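Long-range contacts in TRAP dicarboxylate transporter-DctP subunit (Marinobacter aquaeolei, PDB 4PFI), which probably binds a small carboxylate-type solute in the periplasm and hands it to a membrane TRAP transporter: residues L152-E157 with R244-V249; P126-L131 with L274-W279; L237-A242 with I299-L304. All blocks are in the same frame, centred on the assembly; numbering follows the deposited sequence.

Contact 1 (L152-E157 with R244-V249)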
# COMPACT_ATOMS: atom_id res chain seq x y z
N LEU A 152 -9.04 -7.58 8.65
CA LEU A 152 -8.80 -7.20 10.05
C LEU A 152 -8.44 -5.72 10.18
O LEU A 152 -8.60 -5.13 11.25
CB LEU A 152 -7.68 -8.05 10.65
CG LEU A 152 -7.95 -9.57 10.63
CD1 LEU A 152 -6.78 -10.35 11.25
CD2 LEU A 152 -9.26 -9.89 11.35
N GLY A 153 -7.93 -5.11 9.11
CA GLY A 153 -7.52 -3.72 9.17
C GLY A 153 -6.62 -3.27 8.05
O GLY A 153 -6.24 -4.05 7.17
N PHE A 154 -6.27 -1.99 8.09
CA PHE A 154 -5.40 -1.39 7.10
C PHE A 154 -4.12 -0.86 7.76
O PHE A 154 -4.15 -0.38 8.89
CB PHE A 154 -6.15 -0.26 6.37
CG PHE A 154 -7.36 -0.75 5.60
CD1 PHE A 154 -7.20 -1.66 4.56
CD2 PHE A 154 -8.65 -0.35 5.93
CE1 PHE A 154 -8.30 -2.13 3.87
CE2 PHE A 154 -9.76 -0.82 5.23
CZ PHE A 154 -9.59 -1.70 4.20
N VAL A 155 -3.00 -0.95 7.04
CA VAL A 155 -1.72 -0.44 7.52
C VAL A 155 -1.00 0.45 6.48
O VAL A 155 -0.83 0.05 5.33
CB VAL A 155 -0.79 -1.60 7.88
CG1 VAL A 155 0.52 -1.06 8.42
CG2 VAL A 155 -1.48 -2.54 8.89
N PRO A 156 -0.57 1.65 6.89
CA PRO A 156 0.16 2.59 6.02
C PRO A 156 1.62 2.16 5.77
O PRO A 156 2.26 1.72 6.73
CB PRO A 156 0.14 3.90 6.82
CG PRO A 156 0.13 3.43 8.29
CD PRO A 156 -0.67 2.13 8.28
N GLU A 157 2.12 2.23 4.54
CA GLU A 157 3.54 1.93 4.28
C GLU A 157 4.28 3.18 3.81
O GLU A 157 5.51 3.18 3.67
CB GLU A 157 3.72 0.78 3.29
CG GLU A 157 2.79 -0.36 3.58
CD GLU A 157 3.03 -1.60 2.70
OE1 GLU A 157 2.22 -1.83 1.77
OE2 GLU A 157 4.00 -2.34 2.95
N ARG A 244 -1.10 7.22 -0.68
CA ARG A 244 -0.28 6.41 0.18
C ARG A 244 -0.32 4.93 -0.20
O ARG A 244 -1.29 4.45 -0.77
CB ARG A 244 -0.79 6.54 1.60
CG ARG A 244 -0.46 7.86 2.28
CD ARG A 244 -1.03 7.83 3.67
NE ARG A 244 -0.82 9.06 4.43
CZ ARG A 244 -1.67 10.07 4.45
NH1 ARG A 244 -2.79 10.03 3.74
NH2 ARG A 244 -1.40 11.14 5.18
N PHE A 245 0.74 4.21 0.14
CA PHE A 245 0.72 2.75 0.09
C PHE A 245 -0.04 2.27 1.30
O PHE A 245 0.40 2.48 2.42
CB PHE A 245 2.12 2.20 0.26
CG PHE A 245 2.50 1.12 -0.70
CD1 PHE A 245 1.97 1.06 -1.99
CD2 PHE A 245 3.51 0.21 -0.35
CE1 PHE A 245 2.40 0.08 -2.91
CE2 PHE A 245 3.96 -0.77 -1.27
CZ PHE A 245 3.40 -0.84 -2.54
N ILE A 246 -1.16 1.59 1.08
CA ILE A 246 -1.98 1.06 2.16
C ILE A 246 -2.08 -0.44 1.98
O ILE A 246 -2.62 -0.90 0.97
CB ILE A 246 -3.39 1.62 2.07
CG1 ILE A 246 -3.36 3.16 2.07
CG2 ILE A 246 -4.25 1.08 3.23
CD1 ILE A 246 -2.82 3.76 3.35
N ALA A 247 -1.58 -1.22 2.94
CA ALA A 247 -1.65 -2.68 2.86
C ALA A 247 -2.76 -3.20 3.79
O ALA A 247 -3.01 -2.62 4.84
CB ALA A 247 -0.33 -3.28 3.25
N SER A 248 -3.42 -4.29 3.38
CA SER A 248 -4.46 -4.95 4.19
C SER A 248 -3.86 -6.04 5.04
O SER A 248 -2.97 -6.76 4.59
CB SER A 248 -5.48 -5.67 3.28
OG SER A 248 -6.54 -4.85 2.88
N VAL A 249 -4.37 -6.21 6.26
CA VAL A 249 -4.10 -7.44 7.01
C VAL A 249 -5.34 -8.33 6.92
O VAL A 249 -6.43 -7.94 7.33
CB VAL A 249 -3.74 -7.18 8.50
CG1 VAL A 249 -3.58 -8.51 9.25
CG2 VAL A 249 -2.48 -6.34 8.62
O HOH W 1 0.02 -1.09 -0.83
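Val155 and Ala247 lie opposite each other in an antiparallel strand pair, part of the mixed sheet of this family 7 solute-binding fold. Strand 149-164 supplies one side and strand 244-252 the other. The tight part is the middle. Val155 N to Ala247 O and Ala247 N to Val155 O are both 2.8 Å, a closed pair of backbone bonds. Around it, Val155 CG2 touches Val249 CG2, and Phe98 of strand 96-99 packs on this face. On the face of Phe154 and Ile246, Phe154 CB meets Ile246 CG2 at 3.9 Å. With CG anti to its carbonyl carbon (chi1 -63°), the Phe154 ring brings CE1 to within 3.4 Å of Ser248 OG, which sits at the ring edge near its plane. Phe114, Phe140 and Leu131 enclose that ring further.

The looser side is at Glu157 and Phe245, where a water enters and Phe245 is partly exposed. Glu157 N still bonds Phe245 O, at 2.7 Å. The carboxylate and the phenyl ring are nearly parallel, 19° apart, but the oxygen comes in obliquely. Glu157 OE1 is 3.2 Å from Phe245 CD2 and 3.3 Å from Ala247 CB, while OE2 is held by Gln50. The water's bonds to Glu157 OE1 and Ile246 O are both weak. Its oxygen sits 3.1 Å above the plane of the Phe245 ring, offset toward the rim.

Contact 2 (P126-L131 with L274-W279)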
# COMPACT_ATOMS: atom_id res chain seq x y z
N PRO A 126 -6.46 12.92 10.58
CA PRO A 126 -7.70 12.56 9.88
C PRO A 126 -7.54 11.22 9.13
O PRO A 126 -8.41 10.37 9.22
CB PRO A 126 -7.91 13.72 8.90
CG PRO A 126 -7.01 14.81 9.34
CD PRO A 126 -5.90 14.20 10.14
N ALA A 127 -6.42 11.04 8.42
CA ALA A 127 -6.20 9.83 7.62
C ALA A 127 -6.17 8.59 8.51
O ALA A 127 -6.76 7.56 8.19
CB ALA A 127 -4.91 9.96 6.85
N ARG A 128 -5.48 8.70 9.64
CA ARG A 128 -5.46 7.63 10.62
C ARG A 128 -6.89 7.34 11.12
O ARG A 128 -7.32 6.19 11.15
CB ARG A 128 -4.56 8.01 11.80
CG ARG A 128 -4.21 6.84 12.69
CD ARG A 128 -3.22 7.24 13.77
NE ARG A 128 -3.78 8.23 14.69
CZ ARG A 128 -4.54 7.92 15.74
NH1 ARG A 128 -5.01 8.89 16.52
NH2 ARG A 128 -4.84 6.66 16.00
N ARG A 129 -7.61 8.39 11.51
CA ARG A 129 -8.98 8.24 12.02
C ARG A 129 -9.83 7.44 11.05
O ARG A 129 -10.59 6.56 11.46
CB ARG A 129 -9.65 9.60 12.25
CG ARG A 129 -9.34 10.25 13.59
CD ARG A 129 -10.27 11.46 13.89
NE ARG A 129 -9.79 12.71 13.28
CZ ARG A 129 -10.45 13.44 12.37
NH1 ARG A 129 -11.66 13.08 11.94
NH2 ARG A 129 -9.90 14.56 11.89
N LEU A 130 -9.73 7.77 9.77
CA LEU A 130 -10.53 7.13 8.74
C LEU A 130 -10.25 5.63 8.65
O LEU A 130 -11.17 4.81 8.74
CB LEU A 130 -10.25 7.78 7.39
CG LEU A 130 -11.11 7.27 6.23
CD1 LEU A 130 -12.60 7.69 6.43
CD2 LEU A 130 -10.51 7.76 4.90
N LEU A 131 -8.98 5.27 8.49
CA LEU A 131 -8.58 3.87 8.34
C LEU A 131 -8.96 3.03 9.56
O LEU A 131 -9.12 1.82 9.45
CB LEU A 131 -7.07 3.75 8.10
CG LEU A 131 -6.50 4.28 6.77
CD1 LEU A 131 -4.98 4.21 6.80
CD2 LEU A 131 -7.01 3.54 5.53
N LEU A 274 -1.47 -1.42 16.91
CA LEU A 274 -0.36 -1.30 16.00
C LEU A 274 -0.67 -0.33 14.88
O LEU A 274 0.21 0.03 14.10
CB LEU A 274 0.00 -2.67 15.44
CG LEU A 274 0.61 -3.63 16.47
CD1 LEU A 274 1.07 -4.92 15.78
CD2 LEU A 274 1.75 -2.96 17.22
N SER A 275 -1.92 0.10 14.79
CA SER A 275 -2.31 1.07 13.78
C SER A 275 -1.49 2.36 13.94
O SER A 275 -0.90 2.86 12.98
CB SER A 275 -3.80 1.41 13.91
OG SER A 275 -4.06 2.72 13.43
N GLU A 276 -1.44 2.85 15.18
CA GLU A 276 -0.82 4.12 15.51
C GLU A 276 0.70 4.03 15.41
O GLU A 276 1.36 4.94 14.89
CB GLU A 276 -1.22 4.51 16.94
CG GLU A 276 -0.69 5.84 17.43
CD GLU A 276 -1.28 6.24 18.80
OE1 GLU A 276 -0.59 6.98 19.53
OE2 GLU A 276 -2.41 5.80 19.13
N GLU A 277 1.25 2.94 15.92
CA GLU A 277 2.68 2.70 15.84
C GLU A 277 3.10 2.54 14.38
O GLU A 277 4.21 2.89 14.00
CB GLU A 277 3.03 1.45 16.65
CG GLU A 277 4.46 0.94 16.46
CD GLU A 277 5.48 1.62 17.38
OE1 GLU A 277 5.07 2.40 18.27
OE2 GLU A 277 6.69 1.35 17.20
N ALA A 278 2.22 1.99 13.56
CA ALA A 278 2.52 1.80 12.15
C ALA A 278 2.75 3.15 11.46
O ALA A 278 3.61 3.26 10.61
CB ALA A 278 1.40 1.04 11.45
N TRP A 279 1.98 4.17 11.83
CA TRP A 279 2.18 5.48 11.25
C TRP A 279 3.56 6.00 11.60
O TRP A 279 4.20 6.68 10.80
CB TRP A 279 1.10 6.46 11.69
CG TRP A 279 -0.17 6.19 10.95
CD1 TRP A 279 -1.19 5.35 11.34
CD2 TRP A 279 -0.57 6.74 9.70
NE1 TRP A 279 -2.17 5.34 10.40
CE2 TRP A 279 -1.82 6.19 9.38
CE3 TRP A 279 0.01 7.65 8.81
CZ2 TRP A 279 -2.51 6.52 8.22
CZ3 TRP A 279 -0.67 7.97 7.64
CH2 TRP A 279 -1.92 7.41 7.36
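The indole of Trp279 carries this contact, with Arg128 over one face and Leu131 at its edge. It joins two helices, 124-132 and 263-296, that pack on the same sheet of the solute-binding fold. The short segments run roughly antiparallel, at 146°, with axes 10.9 Å apart. The face toward helix 124-132 receives the aliphatic part of Arg128. This is a CH-pi contact: Arg128 CB is 4.2 Å from the centroid of the five-membered ring of Trp279. Arg128 CG comes closer still to single ring atoms, 3.4 Å from Trp279 NE1. On the opposite face lies Pro156 of strand 149-164, so the indole is held between a helix and the sheet. At the edge, near the ring plane, Leu131 CD1 meets Trp279 CZ2 at 3.7 Å, and the two side chains cross at about a right angle. Ala127 CB approaches Trp279 CH2 obliquely, at 4.0 Å.

The guanidinium of Arg128 does not stack on the indole. CG stands anti to the backbone N (chi1 -166°), which lays CB, CG and CD along the ring. The chain then bends at chi3 (64°), and the planar end is turned nearly perpendicular to the indole. There it meets acidic partners of its own helix: Glu132 takes NH2 and Glu125 takes NH1, both in salt bridges. Glu132 also accepts a hydrogen bond from Ser275 OG, a polar tie between the two helices beside the ring. Gripped by Glu125 and Glu132, the guanidinium is probably fixed in its rotation. Glu276 adds little more than charge: its OE2 is 4.1 Å from Arg128 NH2 and well out of the guanidinium plane.

Contact 3 (L237-A242 with I299-L304)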
# COMPACT_ATOMS: atom_id res chain seq x y z
N LEU A 237 13.49 12.61 -7.76
CA LEU A 237 12.45 12.08 -6.89
C LEU A 237 11.38 13.16 -6.66
O LEU A 237 11.68 14.18 -6.03
CB LEU A 237 13.10 11.72 -5.56
CG LEU A 237 12.36 10.67 -4.74
CD1 LEU A 237 13.15 9.41 -4.90
CD2 LEU A 237 12.27 11.06 -3.30
N THR A 238 10.18 12.99 -7.21
CA THR A 238 9.13 14.01 -7.02
C THR A 238 8.11 13.56 -5.96
O THR A 238 7.52 12.49 -6.08
CB THR A 238 8.35 14.36 -8.35
OG1 THR A 238 9.24 14.90 -9.34
CG2 THR A 238 7.27 15.38 -8.11
N MSE A 239 7.88 14.38 -4.95
CA MSE A 239 6.98 14.03 -3.88
C MSE A 239 5.71 14.87 -4.06
O MSE A 239 5.67 16.06 -3.76
CB MSE A 239 7.68 14.25 -2.54
CG MSE A 239 9.19 13.72 -2.60
SE MSE A 239 9.98 13.59 -0.84
CE MSE A 239 10.07 11.65 -0.65
N ALA A 240 4.69 14.24 -4.63
CA ALA A 240 3.42 14.92 -4.88
C ALA A 240 2.44 14.73 -3.75
O ALA A 240 1.45 15.43 -3.70
CB ALA A 240 2.79 14.43 -6.15
N ARG A 241 2.73 13.79 -2.84
CA ARG A 241 1.80 13.39 -1.79
C ARG A 241 0.38 13.22 -2.41
O ARG A 241 -0.56 13.93 -2.06
CB ARG A 241 1.84 14.41 -0.65
CG ARG A 241 3.11 14.34 0.21
CD ARG A 241 3.09 15.37 1.38
NE ARG A 241 2.97 16.74 0.86
CZ ARG A 241 2.01 17.60 1.16
NH1 ARG A 241 1.03 17.31 2.03
NH2 ARG A 241 2.03 18.79 0.58
N ALA A 242 0.26 12.31 -3.38
CA ALA A 242 -0.99 12.11 -4.10
C ALA A 242 -1.74 10.93 -3.50
O ALA A 242 -2.95 10.98 -3.35
CB ALA A 242 -0.74 11.90 -5.59
N ILE A 299 20.80 12.50 -7.45
CA ILE A 299 19.37 12.47 -7.37
C ILE A 299 18.81 13.69 -6.63
O ILE A 299 19.23 14.05 -5.54
CB ILE A 299 18.86 11.14 -6.76
CG1 ILE A 299 17.88 10.51 -7.75
CG2 ILE A 299 18.16 11.39 -5.48
CD1 ILE A 299 17.05 9.37 -7.20
N ARG A 300 17.86 14.32 -7.30
CA ARG A 300 17.28 15.58 -6.93
C ARG A 300 15.93 15.31 -6.23
O ARG A 300 15.22 14.36 -6.57
CB ARG A 300 17.11 16.32 -8.26
CG ARG A 300 16.67 17.70 -8.22
CD ARG A 300 16.97 18.40 -9.59
NE ARG A 300 17.12 19.82 -9.27
CZ ARG A 300 18.26 20.48 -9.23
NH1 ARG A 300 19.42 19.91 -9.56
NH2 ARG A 300 18.22 21.76 -8.87
N VAL A 301 15.59 16.10 -5.21
CA VAL A 301 14.33 15.92 -4.52
C VAL A 301 13.43 17.12 -4.80
O VAL A 301 13.86 18.26 -4.66
CB VAL A 301 14.52 15.78 -3.01
CG1 VAL A 301 13.18 15.83 -2.30
CG2 VAL A 301 15.24 14.47 -2.72
N VAL A 302 12.18 16.86 -5.17
CA VAL A 302 11.28 17.95 -5.51
C VAL A 302 9.99 17.76 -4.73
O VAL A 302 9.36 16.73 -4.90
CB VAL A 302 10.98 17.95 -7.03
CG1 VAL A 302 9.89 18.98 -7.35
CG2 VAL A 302 12.26 18.22 -7.85
N ARG A 303 9.62 18.68 -3.85
CA ARG A 303 8.29 18.62 -3.21
C ARG A 303 7.38 19.59 -3.94
O ARG A 303 7.68 20.76 -4.01
CB ARG A 303 8.33 18.97 -1.72
CG ARG A 303 9.57 18.39 -1.05
CD ARG A 303 9.29 17.75 0.30
NE ARG A 303 10.47 17.00 0.75
CZ ARG A 303 10.42 15.84 1.41
NH1 ARG A 303 11.54 15.22 1.76
NH2 ARG A 303 9.22 15.30 1.70
N LEU A 304 6.29 19.09 -4.50
CA LEU A 304 5.35 19.94 -5.22
C LEU A 304 4.73 21.00 -4.29
O LEU A 304 4.46 20.72 -3.12
CB LEU A 304 4.25 19.11 -5.86
CG LEU A 304 4.72 18.12 -6.94
CD1 LEU A 304 3.49 17.53 -7.64
CD2 LEU A 304 5.70 18.72 -7.96
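Leu237 and Val301, Thr238 and Val302, and Met239 and Arg303 pair side by side in a parallel strand pair. Strand 300-303 runs beside strand 236-239, which in turn lies next to the long strand 149-164. The chain returns to this parallel course after helix 263-296.

Backbone hydrogen bonds come first. Leu237 N to Arg300 O (2.7 Å) and Met239 N to Val302 O (2.8 Å) point one way. Val302 N to Leu237 O and Leu304 N to Met239 O point the other. The last is the longest, at 3.2 Å. CA-H...O contacts from Val301 and Thr238 run alongside.

Apolar packing gathers at Leu304. Its CD1 touches Ala240 CB at 3.5 Å, and its CD2 lies 3.7 Å from Thr238 CG2. CG is anti to the carbonyl carbon (chi1 -63°), which turns the branched end toward Ala240 and Thr238. Arg309 and Phe312 of helix 306-316 also touch this side chain. With an alanine here, both branches are gone, and a gap would probably open between the strand ends and helix 306-316.

A third kind joins Met239, a selenomethionine, to Arg303. The two side chains lie side by side and point the same way. Met239 SE sits 3.1 Å above the guanidinium plane, over one face and offset toward the rim, and also meets Val301 CG1 at 4.2 Å. The approach to Arg303 is close and its detail doubtful. It is probably a matter of packing, since no hydrogen bond joins the two.

Four backbone hydrogen bonds hold the two strands in register. At the buried end the methyls of Leu304 add apolar packing to them, so the pairing there rests on both.

How the contacts relate
Contacts 1 and 2 form one continuous packing unit, with centres 9 Å apart. Trp279 of contact 2 is the main bridge: Arg244 NE comes within 3.4 Å of Trp279 CZ3, and Pro156 CG within 3.6 Å of Trp279 CE2. Contact 3 stands apart, its centre about 22 Å from that of contact 1 and 23 Å from that of contact 2. It is tied to contact 1 through the chain, since 237-242 runs into 244-249, and through the shared strand 149-164. Helix 263-296 leads from contact 2 to strand 300-303. The bound sodium ion belongs to this far end: Gln234, Asn235 and Gly298 form its site, and the Arg300 side chain is about 8 Å from it.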